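Side-chain contacts in immunogenic protein MPT63/MPB63 (PDB 1LMI), which is a secreted, immunogenic antigen of Mycobacterium tuberculosis with a beta-sandwich fold, whose molecular function is not established: residues A[24-29]-A[66-71]; A[46-51]-A[112-117]; A[88-93]-A[99-104]; A[117-120]-A[126-129]. All blocks are in the same frame, centred on the assembly; numbering follows the deposited sequence.

Interaction 1 of 4, residues A[24-29]-A[66-71]; sequences LGWKVS and SQFNAR
Phe-68 drives its ring edge into the face of Trp-26, and its side chain can be followed from root to tip as one of the side chains that join the two sheets. Phe-68 CA and Val-28 CA, the nearest pair of CA atoms, are 10.1 Å apart, so the gap is bridged by side chains and not by main chain. At CB the torsion sets CG beside the backbone N and anti to the carbonyl carbon (chi1 -81°), which sends the ring toward strand 22-33. Among the ring atoms beyond CG, Phe-68 CE1 has Val-28 CG2 at 3.7 Å; the methyl approaches obliquely, neither squarely over the ring nor in its plane. On the other flank, Phe-68 CE2 lies 3.7 Å from Trp-26 CZ3. The tip, Phe-68 CZ, penetrates deepest: it is 3.6 Å from Trp-26 CE3 and stands 3.5 Å above the indole plane, displaced toward the rim. Relative to the phenyl ring, Trp-26 CE3 is at the edge and in plane. The six-membered ring centroids are 4.9 Å apart with planes at 86°, which identifies a T-shaped stack with Phe-68 as the edge and Trp-26 as the face. Such an arrangement directs the C-H edge of the phenyl at the indole pi cloud, and all three residues are buried. The contact lies about 2 Å from the centre of the chain, measured centre to centre. Met-119 touches both aromatic residues from strand 116-120, Trp-129 of strand 125-130 packs on Trp-26 and Val-28, and Ala-52 of strand 46-56 also meets both rings, placing the stack in the interior of the beta-sandwich.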
loop_
_atom_site.group_PDB
_atom_site.type_symbol
_atom_site.label_atom_id
_atom_site.label_comp_id
_atom_site.label_asym_id
_atom_site.label_seq_id
_atom_site.Cartn_x
_atom_site.Cartn_y
_atom_site.Cartn_z
ATOM N N LEU A 24 -9.723 0.698 10.194
ATOM C CA LEU A 24 -9.627 0.021 8.896
ATOM C C LEU A 24 -8.597 -1.100 9.015
ATOM O O LEU A 24 -7.751 -1.160 9.905
ATOM C CB LEU A 24 -9.359 1.016 7.784
ATOM C CG LEU A 24 -8.118 1.885 7.848
ATOM C CD1 LEU A 24 -7.901 2.563 6.508
ATOM C CD2 LEU A 24 -8.188 2.945 8.943
ATOM N N GLY A 25 -8.767 -2.021 8.058
ATOM C CA GLY A 25 -7.821 -3.139 7.953
ATOM C C GLY A 25 -7.139 -3.026 6.615
ATOM O O GLY A 25 -7.839 -2.754 5.637
ATOM N N TRP A 26 -5.839 -3.195 6.538
ATOM C CA TRP A 26 -5.198 -3.290 5.245
ATOM C C TRP A 26 -4.408 -4.616 5.170
ATOM O O TRP A 26 -3.643 -4.920 6.084
ATOM C CB TRP A 26 -4.216 -2.154 5.002
ATOM C CG TRP A 26 -4.685 -0.834 4.470
ATOM C CD1 TRP A 26 -4.917 0.311 5.190
ATOM C CD2 TRP A 26 -4.949 -0.562 3.087
ATOM N NE1 TRP A 26 -5.328 1.297 4.276
ATOM C CE2 TRP A 26 -5.353 0.780 3.011
ATOM C CE3 TRP A 26 -4.887 -1.337 1.915
ATOM C CZ2 TRP A 26 -5.698 1.389 1.804
ATOM C CZ3 TRP A 26 -5.233 -0.721 0.721
ATOM C CH2 TRP A 26 -5.628 0.612 0.679
ATOM N N LYS A 27 -4.614 -5.321 4.062
ATOM C CA LYS A 27 -3.814 -6.494 3.729
ATOM C C LYS A 27 -2.893 -6.115 2.559
ATOM O O LYS A 27 -3.387 -5.526 1.587
ATOM C CB LYS A 27 -4.656 -7.688 3.318
ATOM C CG LYS A 27 -3.844 -8.949 2.971
ATOM C CD LYS A 27 -4.785 -10.065 2.498
ATOM C CE LYS A 27 -4.006 -11.175 1.819
ATOM N NZ LYS A 27 -4.832 -12.397 1.591
ATOM N N VAL A 28 -1.629 -6.494 2.692
ATOM C CA VAL A 28 -0.710 -6.373 1.548
ATOM C C VAL A 28 -0.049 -7.733 1.362
ATOM O O VAL A 28 0.379 -8.397 2.333
ATOM C CB VAL A 28 0.326 -5.256 1.731
ATOM C CG1 VAL A 28 1.300 -5.207 0.558
ATOM C CG2 VAL A 28 -0.376 -3.909 1.846
ATOM N N SER A 29 -0.061 -8.185 0.086
ATOM C CA SER A 29 0.537 -9.482 -0.219
ATOM C C SER A 29 1.057 -9.485 -1.650
ATOM O O SER A 29 0.798 -8.577 -2.445
ATOM C CB SER A 29 -0.485 -10.629 -0.046
ATOM O OG SER A 29 -1.535 -10.437 -0.972
ATOM N N SER A 66 -1.939 6.743 -1.921
ATOM C CA SER A 66 -0.704 7.460 -2.093
ATOM C C SER A 66 0.245 7.309 -0.906
ATOM O O SER A 66 1.423 7.671 -1.021
ATOM C CB SER A 66 -0.967 8.950 -2.346
ATOM O OG SER A 66 -1.738 9.514 -1.292
ATOM N N GLN A 67 -0.169 6.753 0.227
ATOM C CA GLN A 67 0.659 6.530 1.405
ATOM C C GLN A 67 1.549 5.301 1.271
ATOM O O GLN A 67 2.425 5.125 2.119
ATOM C CB GLN A 67 -0.201 6.393 2.686
ATOM C CG GLN A 67 -0.939 7.668 3.069
ATOM C CD GLN A 67 -1.599 7.534 4.430
ATOM O OE1 GLN A 67 -1.691 6.452 4.994
ATOM N NE2 GLN A 67 -2.032 8.680 4.958
ATOM N N PHE A 68 1.342 4.483 0.227
ATOM C CA PHE A 68 2.122 3.251 0.101
ATOM C C PHE A 68 3.522 3.477 -0.457
ATOM O O PHE A 68 3.836 4.412 -1.230
ATOM C CB PHE A 68 1.435 2.245 -0.818
ATOM C CG PHE A 68 0.331 1.414 -0.196
ATOM C CD1 PHE A 68 0.622 0.578 0.853
ATOM C CD2 PHE A 68 -0.949 1.470 -0.692
ATOM C CE1 PHE A 68 -0.384 -0.193 1.415
ATOM C CE2 PHE A 68 -1.961 0.713 -0.135
ATOM C CZ PHE A 68 -1.671 -0.115 0.923
ATOM N N ASN A 69 4.419 2.570 -0.052
ATOM C CA ASN A 69 5.822 2.564 -0.390
ATOM C C ASN A 69 6.343 1.116 -0.332
ATOM O O ASN A 69 5.828 0.328 0.487
ATOM C CB ASN A 69 6.686 3.387 0.573
ATOM C CG ASN A 69 6.255 4.835 0.725
ATOM O OD1 ASN A 69 6.751 5.649 -0.061
ATOM N ND2 ASN A 69 5.332 5.115 1.648
ATOM N N ALA A 70 7.313 0.829 -1.189
ATOM C CA ALA A 70 8.045 -0.437 -1.160
ATOM C C ALA A 70 9.447 -0.155 -0.670
ATOM O O ALA A 70 10.059 0.838 -1.065
ATOM C CB ALA A 70 7.984 -1.115 -2.510
ATOM N N ARG A 71 9.957 -1.007 0.230
ATOM C CA ARG A 71 11.271 -0.736 0.799
ATOM C C ARG A 71 12.138 -1.981 0.816
ATOM O O ARG A 71 11.640 -3.104 0.755
ATOM C CB ARG A 71 11.151 -0.221 2.234
ATOM C CG ARG A 71 10.311 1.048 2.356
ATOM C CD ARG A 71 10.325 1.462 3.841
ATOM N NE ARG A 71 9.652 2.757 3.951
ATOM C CZ ARG A 71 9.193 3.239 5.096
ATOM N NH1 ARG A 71 9.335 2.563 6.218
ATOM N NH2 ARG A 71 8.591 4.431 5.113
#

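Interaction 2 of 4, residues A[46-51]-A[112-117]; sequences QVWEAT and PSPTIV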
loop_
_atom_site.group_PDB
_atom_site.type_symbol
_atom_site.label_atom_id
_atom_site.label_comp_id
_atom_site.label_asym_id
_atom_site.label_seq_id
_atom_site.Cartn_x
_atom_site.Cartn_y
_atom_site.Cartn_z
ATOM N N GLN A 46 12.585 -1.095 -12.862
ATOM C CA GLN A 46 11.700 -2.222 -13.064
ATOM C C GLN A 46 10.359 -2.033 -12.336
ATOM O O GLN A 46 10.410 -1.777 -11.136
ATOM C CB GLN A 46 12.390 -3.479 -12.521
ATOM C CG GLN A 46 11.474 -4.701 -12.534
ATOM C CD GLN A 46 11.185 -5.196 -13.926
ATOM O OE1 GLN A 46 12.098 -5.384 -14.740
ATOM N NE2 GLN A 46 9.926 -5.440 -14.239
ATOM N N VAL A 47 9.261 -2.223 -13.045
ATOM C CA VAL A 47 7.980 -2.068 -12.332
ATOM C C VAL A 47 7.773 -3.263 -11.386
ATOM O O VAL A 47 7.962 -4.404 -11.796
ATOM C CB VAL A 47 6.783 -1.965 -13.262
ATOM C CG1 VAL A 47 5.478 -1.850 -12.477
ATOM C CG2 VAL A 47 6.938 -0.777 -14.215
ATOM N N TRP A 48 7.426 -2.943 -10.149
ATOM C CA TRP A 48 7.025 -3.951 -9.165
ATOM C C TRP A 48 5.553 -3.720 -8.840
ATOM O O TRP A 48 4.949 -2.671 -9.099
ATOM C CB TRP A 48 7.861 -3.871 -7.883
ATOM C CG TRP A 48 9.143 -4.641 -8.040
ATOM C CD1 TRP A 48 10.065 -4.457 -9.040
ATOM C CD2 TRP A 48 9.604 -5.693 -7.197
ATOM N NE1 TRP A 48 11.107 -5.348 -8.848
ATOM C CE2 TRP A 48 10.841 -6.112 -7.728
ATOM C CE3 TRP A 48 9.118 -6.329 -6.027
ATOM C CZ2 TRP A 48 11.592 -7.125 -7.161
ATOM C CZ3 TRP A 48 9.871 -7.331 -5.475
ATOM C CH2 TRP A 48 11.096 -7.728 -6.029
ATOM N N GLU A 49 4.930 -4.744 -8.261
ATOM C CA GLU A 49 3.547 -4.666 -7.856
ATOM C C GLU A 49 3.368 -5.305 -6.464
ATOM O O GLU A 49 4.205 -6.063 -5.998
ATOM C CB GLU A 49 2.612 -5.353 -8.851
ATOM C CG GLU A 49 2.878 -6.855 -9.001
ATOM C CD GLU A 49 1.872 -7.560 -9.869
ATOM O OE1 GLU A 49 1.879 -7.362 -11.115
ATOM O OE2 GLU A 49 1.036 -8.314 -9.357
ATOM N N ALA A 50 2.242 -4.940 -5.840
ATOM C CA ALA A 50 1.750 -5.710 -4.705
ATOM C C ALA A 50 0.213 -5.732 -4.855
ATOM O O ALA A 50 -0.398 -4.954 -5.596
ATOM C CB ALA A 50 2.174 -5.193 -3.352
ATOM N N THR A 51 -0.432 -6.649 -4.149
ATOM C CA THR A 51 -1.882 -6.717 -4.086
ATOM C C THR A 51 -2.354 -6.267 -2.709
ATOM O O THR A 51 -1.978 -6.838 -1.680
ATOM C CB THR A 51 -2.376 -8.137 -4.354
ATOM O OG1 THR A 51 -1.982 -8.519 -5.694
ATOM C CG2 THR A 51 -3.891 -8.196 -4.243
ATOM N N PRO A 112 18.092 -1.908 -5.318
ATOM C CA PRO A 112 17.872 -3.282 -4.829
ATOM C C PRO A 112 16.376 -3.587 -4.738
ATOM O O PRO A 112 15.527 -2.699 -4.524
ATOM C CB PRO A 112 18.498 -3.301 -3.440
ATOM C CG PRO A 112 19.524 -2.207 -3.472
ATOM C CD PRO A 112 18.930 -1.147 -4.361
ATOM N N SER A 113 16.049 -4.865 -4.923
ATOM C CA SER A 113 14.658 -5.270 -4.883
ATOM C C SER A 113 14.009 -5.115 -3.508
ATOM O O SER A 113 14.602 -5.475 -2.482
ATOM C CB SER A 113 14.538 -6.738 -5.312
ATOM O OG SER A 113 15.033 -6.961 -6.626
ATOM N N PRO A 114 12.762 -4.652 -3.437
ATOM C CA PRO A 114 12.144 -4.516 -2.122
ATOM C C PRO A 114 11.601 -5.826 -1.564
ATOM O O PRO A 114 11.273 -6.733 -2.329
ATOM C CB PRO A 114 10.957 -3.577 -2.466
ATOM C CG PRO A 114 10.573 -3.918 -3.874
ATOM C CD PRO A 114 11.879 -4.279 -4.555
ATOM N N THR A 115 11.439 -5.839 -0.242
ATOM C CA THR A 115 10.894 -6.975 0.461
ATOM C C THR A 115 9.869 -6.575 1.497
ATOM O O THR A 115 9.364 -7.416 2.260
ATOM C CB THR A 115 12.023 -7.723 1.204
ATOM O OG1 THR A 115 12.794 -6.829 2.019
ATOM C CG2 THR A 115 12.928 -8.307 0.142
ATOM N N ILE A 116 9.561 -5.289 1.553
ATOM C CA ILE A 116 8.724 -4.678 2.571
ATOM C C ILE A 116 7.768 -3.701 1.902
ATOM O O ILE A 116 8.105 -3.057 0.906
ATOM C CB ILE A 116 9.618 -3.919 3.559
ATOM C CG1 ILE A 116 10.512 -4.878 4.364
ATOM C CG2 ILE A 116 8.834 -2.988 4.489
ATOM C CD1 ILE A 116 11.714 -4.134 4.944
ATOM N N VAL A 117 6.527 -3.593 2.437
ATOM C CA VAL A 117 5.667 -2.489 2.036
ATOM C C VAL A 117 5.345 -1.670 3.287
ATOM O O VAL A 117 5.133 -2.209 4.365
ATOM C CB VAL A 117 4.381 -2.969 1.339
ATOM C CG1 VAL A 117 3.373 -1.844 1.132
ATOM C CG2 VAL A 117 4.747 -3.561 -0.007
HETATM O O HOH W 1 14.286 -5.598 -9.105
#
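Trp-48 lays one face of its indole against the pyrrolidine ring of Pro-114. The CD atom of Pro-114 stands 3.5 Å from the centroid of the six-membered ring of Trp-48, only 3° off the ring normal, which meets the geometry of a CH-pi contact. Beside it, Pro-114 CG comes to 3.5 Å from Trp-48 CE3 over the same face, so two consecutive carbons of the proline rest on the benzo half of the indole. Trp-48 and Pro-114 reach out to each other head-on. At the outer part of the ring, Trp-48 CZ2 has Ser-113 CB at 3.5 Å, while the hydroxyl of Ser-113 is oblique to the indole plane.

The next shell is polar. A water accepts from Trp-48 NE1 at 3.2 Å and is also hydrogen-bonded to Ser-113 OG at 2.9 Å, linking the two segments through a single molecule and giving the indole N-H a partner. The torsion of Ser-113 puts OG beside its own backbone N (chi1 -59°), where it meets this water. The CB of Trp-48 points toward segment 112-117, and a chi1 of -85° turns the indole so that its face meets Pro-114.

Farther out, the backbone of Trp-48 is paired with Phe-107, and its side chain also touches Val-109 of strand 100-109 and Ser-33 of strand 22-33. Pro-114 packs on Ala-70 of strand 68-71, just ahead of a classic beta bulge in which Thr-115 and Ile-116 both face Arg-71. Strand 46-56 thus meets the approach to strand 116-120 toward one end of the sandwich.

Interaction 3 of 4, residues A[88-93]-A[99-104]; sequences DTISGA and EQSTGK
Ile-90 N and Lys-104 O form one of two direct hydrogen bonds between the segments, 3.0 Å long. In the other, Lys-104 N donates to Asp-88 O at 2.8 Å in an almost straight bond, 176° at hydrogen. Together they flank Thr-89 as a single beta bridge with Lys-104. Ile-90 CA and Gly-103 CA are the closest CA pair, 3.7 Å apart; Gly-103, without a side chain, lets its CA lie 3.6 Å from Ile-90 N.

Water supplies the second set of polar links. Ser-101 OG donates to one water at 2.7 Å, and that water donates to Ser-91 O and Ala-93 O. A second water gives a hydrogen to Ser-101 OG, another to Thr-102 O, and accepts from Ser-91 N. One hydroxyl therefore works as both donor and acceptor, while Ser-91 OG takes the N-H of Ala-93 in an ST turn.

Van der Waals packing on the strand backbone falls to Ile-90. With CG1 anti to the backbone N (chi1 -170°), its longer branch reaches over Thr-102 C toward Ser-101, and Ile-90 CD1 ends 3.6 Å from Ser-101 O. Lys-104 CB and CG pack on Asp-88 O. Asp-88 OD2 and Lys-104 NZ, 4.5 Å apart, are too distant for a salt bridge; the lysine also has a long, weak ion pair with Glu-49.

The loop 88-93 lies along strand 100-109, an outermost strand of its four-stranded sheet. Strand 46-56 pairs with the other edge of that strand, and Ile-90 finds apolar partners in Val-65 and Ile-105.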
loop_
_atom_site.group_PDB
_atom_site.type_symbol
_atom_site.label_atom_id
_atom_site.label_comp_id
_atom_site.label_asym_id
_atom_site.label_seq_id
_atom_site.Cartn_x
_atom_site.Cartn_y
_atom_site.Cartn_z
ATOM N N ASP A 88 -5.452 -3.283 -13.297
ATOM C CA ASP A 88 -6.230 -3.781 -12.171
ATOM C C ASP A 88 -5.814 -3.063 -10.891
ATOM O O ASP A 88 -5.671 -3.726 -9.853
ATOM C CB ASP A 88 -6.036 -5.281 -12.009
ATOM C CG ASP A 88 -5.985 -5.989 -13.352
ATOM O OD1 ASP A 88 -6.962 -5.815 -14.115
ATOM O OD2 ASP A 88 -4.983 -6.690 -13.613
ATOM N N THR A 89 -5.637 -1.760 -11.003
ATOM C CA THR A 89 -5.285 -0.933 -9.867
ATOM C C THR A 89 -6.410 -0.907 -8.837
ATOM O O THR A 89 -7.592 -0.837 -9.178
ATOM C CB THR A 89 -4.958 0.508 -10.301
ATOM O OG1 THR A 89 -3.719 0.508 -11.032
ATOM C CG2 THR A 89 -4.705 1.409 -9.106
ATOM N N ILE A 90 -6.075 -0.923 -7.552
ATOM C CA ILE A 90 -7.112 -0.700 -6.546
ATOM C C ILE A 90 -7.818 0.638 -6.791
ATOM O O ILE A 90 -7.198 1.624 -7.236
ATOM C CB ILE A 90 -6.516 -0.757 -5.131
ATOM C CG1 ILE A 90 -7.574 -0.770 -4.027
ATOM C CG2 ILE A 90 -5.484 0.353 -4.932
ATOM C CD1 ILE A 90 -7.028 -1.177 -2.663
ATOM N N SER A 91 -9.117 0.604 -6.521
ATOM C CA SER A 91 -9.929 1.814 -6.710
ATOM C C SER A 91 -9.689 2.800 -5.593
ATOM O O SER A 91 -9.500 2.411 -4.442
ATOM C CB SER A 91 -11.418 1.427 -6.756
ATOM O OG SER A 91 -12.268 2.576 -6.786
ATOM N N GLY A 92 -9.739 4.100 -5.904
ATOM C CA GLY A 92 -9.602 5.035 -4.786
ATOM C C GLY A 92 -10.960 5.433 -4.226
ATOM O O GLY A 92 -11.008 6.333 -3.372
ATOM N N ALA A 93 -12.046 4.799 -4.687
ATOM C CA ALA A 93 -13.379 5.196 -4.217
ATOM C C ALA A 93 -13.641 4.899 -2.745
ATOM O O ALA A 93 -13.102 3.946 -2.172
ATOM C CB ALA A 93 -14.448 4.487 -5.051
ATOM N N GLU A 99 -17.601 -3.261 3.915
ATOM C CA GLU A 99 -17.138 -3.644 2.572
ATOM C C GLU A 99 -15.620 -3.608 2.536
ATOM O O GLU A 99 -14.951 -3.168 3.488
ATOM C CB GLU A 99 -17.765 -2.698 1.539
ATOM C CG GLU A 99 -19.284 -2.824 1.545
ATOM C CD GLU A 99 -19.932 -2.309 0.289
ATOM O OE1 GLU A 99 -19.256 -1.847 -0.657
ATOM O OE2 GLU A 99 -21.190 -2.395 0.269
ATOM N N GLN A 100 -15.100 -4.104 1.427
ATOM C CA GLN A 100 -13.670 -4.162 1.154
ATOM C C GLN A 100 -13.404 -3.728 -0.274
ATOM O O GLN A 100 -14.327 -3.752 -1.101
ATOM C CB GLN A 100 -13.101 -5.580 1.404
ATOM C CG GLN A 100 -13.467 -6.093 2.780
ATOM C CD GLN A 100 -12.594 -7.166 3.354
ATOM O OE1 GLN A 100 -11.454 -7.337 2.911
ATOM N NE2 GLN A 100 -13.073 -7.874 4.363
ATOM N N SER A 101 -12.133 -3.389 -0.535
ATOM C CA SER A 101 -11.752 -2.990 -1.887
ATOM C C SER A 101 -10.372 -3.530 -2.192
ATOM O O SER A 101 -9.494 -3.362 -1.330
ATOM C CB SER A 101 -11.850 -1.466 -1.984
ATOM O OG SER A 101 -11.641 -0.970 -3.276
ATOM N N THR A 102 -10.158 -4.155 -3.339
ATOM C CA THR A 102 -8.847 -4.749 -3.575
ATOM C C THR A 102 -8.308 -4.375 -4.948
ATOM O O THR A 102 -9.053 -3.978 -5.852
ATOM C CB THR A 102 -8.953 -6.287 -3.392
ATOM O OG1 THR A 102 -7.655 -6.863 -3.282
ATOM C CG2 THR A 102 -9.580 -6.904 -4.648
ATOM N N GLY A 103 -6.994 -4.538 -5.089
ATOM C CA GLY A 103 -6.424 -4.337 -6.433
ATOM C C GLY A 103 -4.921 -4.221 -6.314
ATOM O O GLY A 103 -4.311 -4.389 -5.258
ATOM N N LYS A 104 -4.291 -3.911 -7.452
ATOM C CA LYS A 104 -2.849 -3.727 -7.433
ATOM C C LYS A 104 -2.385 -2.312 -7.131
ATOM O O LYS A 104 -3.068 -1.322 -7.369
ATOM C CB LYS A 104 -2.295 -4.090 -8.831
ATOM C CG LYS A 104 -2.713 -5.485 -9.277
ATOM C CD LYS A 104 -2.082 -6.547 -8.410
ATOM C CE LYS A 104 -1.712 -7.825 -9.134
ATOM N NZ LYS A 104 -2.745 -8.358 -10.051
HETATM O O HOH W 2 -11.865 1.706 -3.053
HETATM O O HOH W 3 -10.720 -1.733 -5.791
#

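Interaction 4 of 4, residues A[117-120]-A[126-129]; sequences VAMN and LLIW
Leu-126 N donates to Met-119 O at 2.8 Å, near the start of the second strand of an antiparallel hairpin. The same carbonyl receives a weak bond of 3.4 Å from Leu-127 N, and this doubled approach marks a classic beta bulge, with both leucines facing Met-119. Leu-127 O in turn accepts from Met-119 N at 2.7 Å. The Leu-127 side chain runs beside that of Met-119, both pointing the same way, and Leu-127 CD1 meets Met-119 CE at 3.3 Å, tighter than usual for two carbons. The nearly eclipsed last torsion of the methionine (chi3 -15°) and the short contact together suggest a strained fit.

At Ile-128 the strands form a non-hydrogen-bonded pair with Ala-118, and Ile-128 CG1 lies 4.1 Å from Ala-118 CB on the opposite face of the sheet from Met-119.

Trp-129 closes the register with two backbone bonds to Val-117; Trp-129 N to Val-117 O is the straighter, 174° at hydrogen. Its indole presents an edge to Met-119: Trp-129 CZ3 is 3.9 Å from Met-119 CG, and Met-119 SD is 5.5 Å from the six-membered ring centroid, 84° off the normal, an edge-on Met-aromatic contact.

The backbones carry the polar bonding, whereas the side chains meet almost wholly through apolar groups. Val-117, Met-119, Leu-127 and Trp-129 share the face turned to Trp-26, Val-28 and Met-15, consistent with the hairpin contributing one hydrophobic wall of the sandwich interior.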
loop_
_atom_site.group_PDB
_atom_site.type_symbol
_atom_site.label_atom_id
_atom_site.label_comp_id
_atom_site.label_asym_id
_atom_site.label_seq_id
_atom_site.Cartn_x
_atom_site.Cartn_y
_atom_site.Cartn_z
ATOM N N VAL A 117 6.527 -3.593 2.437
ATOM C CA VAL A 117 5.667 -2.489 2.036
ATOM C C VAL A 117 5.345 -1.670 3.287
ATOM O O VAL A 117 5.133 -2.209 4.365
ATOM C CB VAL A 117 4.381 -2.969 1.339
ATOM C CG1 VAL A 117 3.373 -1.844 1.132
ATOM C CG2 VAL A 117 4.747 -3.561 -0.007
ATOM N N ALA A 118 5.343 -0.341 3.173
ATOM C CA ALA A 118 5.040 0.488 4.355
ATOM C C ALA A 118 4.027 1.566 3.968
ATOM O O ALA A 118 4.154 2.115 2.848
ATOM C CB ALA A 118 6.296 1.146 4.891
ATOM N N MET A 119 3.076 1.874 4.834
ATOM C CA MET A 119 2.201 3.022 4.614
ATOM C C MET A 119 2.707 4.155 5.517
ATOM O O MET A 119 2.805 3.938 6.724
ATOM C CB MET A 119 0.713 2.773 4.932
ATOM C CG MET A 119 -0.019 1.869 3.952
ATOM S SD MET A 119 -1.831 1.780 4.290
ATOM C CE MET A 119 -1.759 2.476 5.941
ATOM N N ASN A 120 2.991 5.323 4.931
ATOM C CA ASN A 120 3.460 6.501 5.659
ATOM C C ASN A 120 2.615 7.700 5.238
ATOM O O ASN A 120 2.360 7.870 4.055
ATOM C CB ASN A 120 4.934 6.686 5.345
ATOM C CG ASN A 120 5.661 7.876 5.976
ATOM O OD1 ASN A 120 6.613 7.673 6.758
ATOM N ND2 ASN A 120 5.237 9.058 5.596
ATOM N N LEU A 126 2.970 4.223 9.543
ATOM C CA LEU A 126 1.771 3.740 10.224
ATOM C C LEU A 126 1.704 2.217 10.233
ATOM O O LEU A 126 1.483 1.621 11.295
ATOM C CB LEU A 126 0.513 4.294 9.536
ATOM C CG LEU A 126 0.312 5.809 9.658
ATOM C CD1 LEU A 126 -0.930 6.212 8.891
ATOM C CD2 LEU A 126 0.238 6.274 11.111
ATOM N N LEU A 127 1.888 1.607 9.075
ATOM C CA LEU A 127 1.734 0.152 8.906
ATOM C C LEU A 127 2.878 -0.381 8.047
ATOM O O LEU A 127 3.221 0.247 7.031
ATOM C CB LEU A 127 0.426 -0.212 8.229
ATOM C CG LEU A 127 -0.890 0.205 8.862
ATOM C CD1 LEU A 127 -2.089 -0.095 7.964
ATOM C CD2 LEU A 127 -1.054 -0.541 10.178
ATOM N N ILE A 128 3.445 -1.516 8.456
ATOM C CA ILE A 128 4.553 -2.110 7.718
ATOM C C ILE A 128 4.318 -3.605 7.557
ATOM O O ILE A 128 3.996 -4.233 8.573
ATOM C CB ILE A 128 5.869 -1.857 8.485
ATOM C CG1 ILE A 128 6.118 -0.351 8.665
ATOM C CG2 ILE A 128 6.985 -2.585 7.754
ATOM C CD1 ILE A 128 7.347 -0.073 9.506
ATOM N N TRP A 129 4.485 -4.145 6.374
ATOM C CA TRP A 129 4.388 -5.558 6.035
ATOM C C TRP A 129 5.762 -6.069 5.601
ATOM O O TRP A 129 6.335 -5.491 4.679
ATOM C CB TRP A 129 3.393 -5.859 4.921
ATOM C CG TRP A 129 1.973 -5.457 5.213
ATOM C CD1 TRP A 129 0.987 -6.330 5.619
ATOM C CD2 TRP A 129 1.374 -4.169 5.138
ATOM N NE1 TRP A 129 -0.191 -5.628 5.803
ATOM C CE2 TRP A 129 0.032 -4.300 5.507
ATOM C CE3 TRP A 129 1.856 -2.895 4.793
ATOM C CZ2 TRP A 129 -0.842 -3.224 5.538
ATOM C CZ3 TRP A 129 0.980 -1.812 4.825
ATOM C CH2 TRP A 129 -0.362 -1.988 5.199
#

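Interactions 1 and 4 are buried and about 6 Å apart between centres, interaction 2 is partly buried, and interaction 3 lies at the surface. Interaction 1 spans the two sheets strand to strand and is wholly apolar and aromatic, whereas interaction 2 joins strand 46-56 to the loop leading into strand 116-120 and adds a water toward the outside. Interaction 4 is a hairpin within one sheet, rich in backbone bonds; it shares Val-117 with interaction 2, and Met-119 CG packs against Phe-68 CE1 of interaction 1 at 3.3 Å. Interaction 3, about 17 Å from interaction 4 between centres, relies on two backbone bonds and waters, yet its Ile-90 reaches Trp-26 of interaction 1.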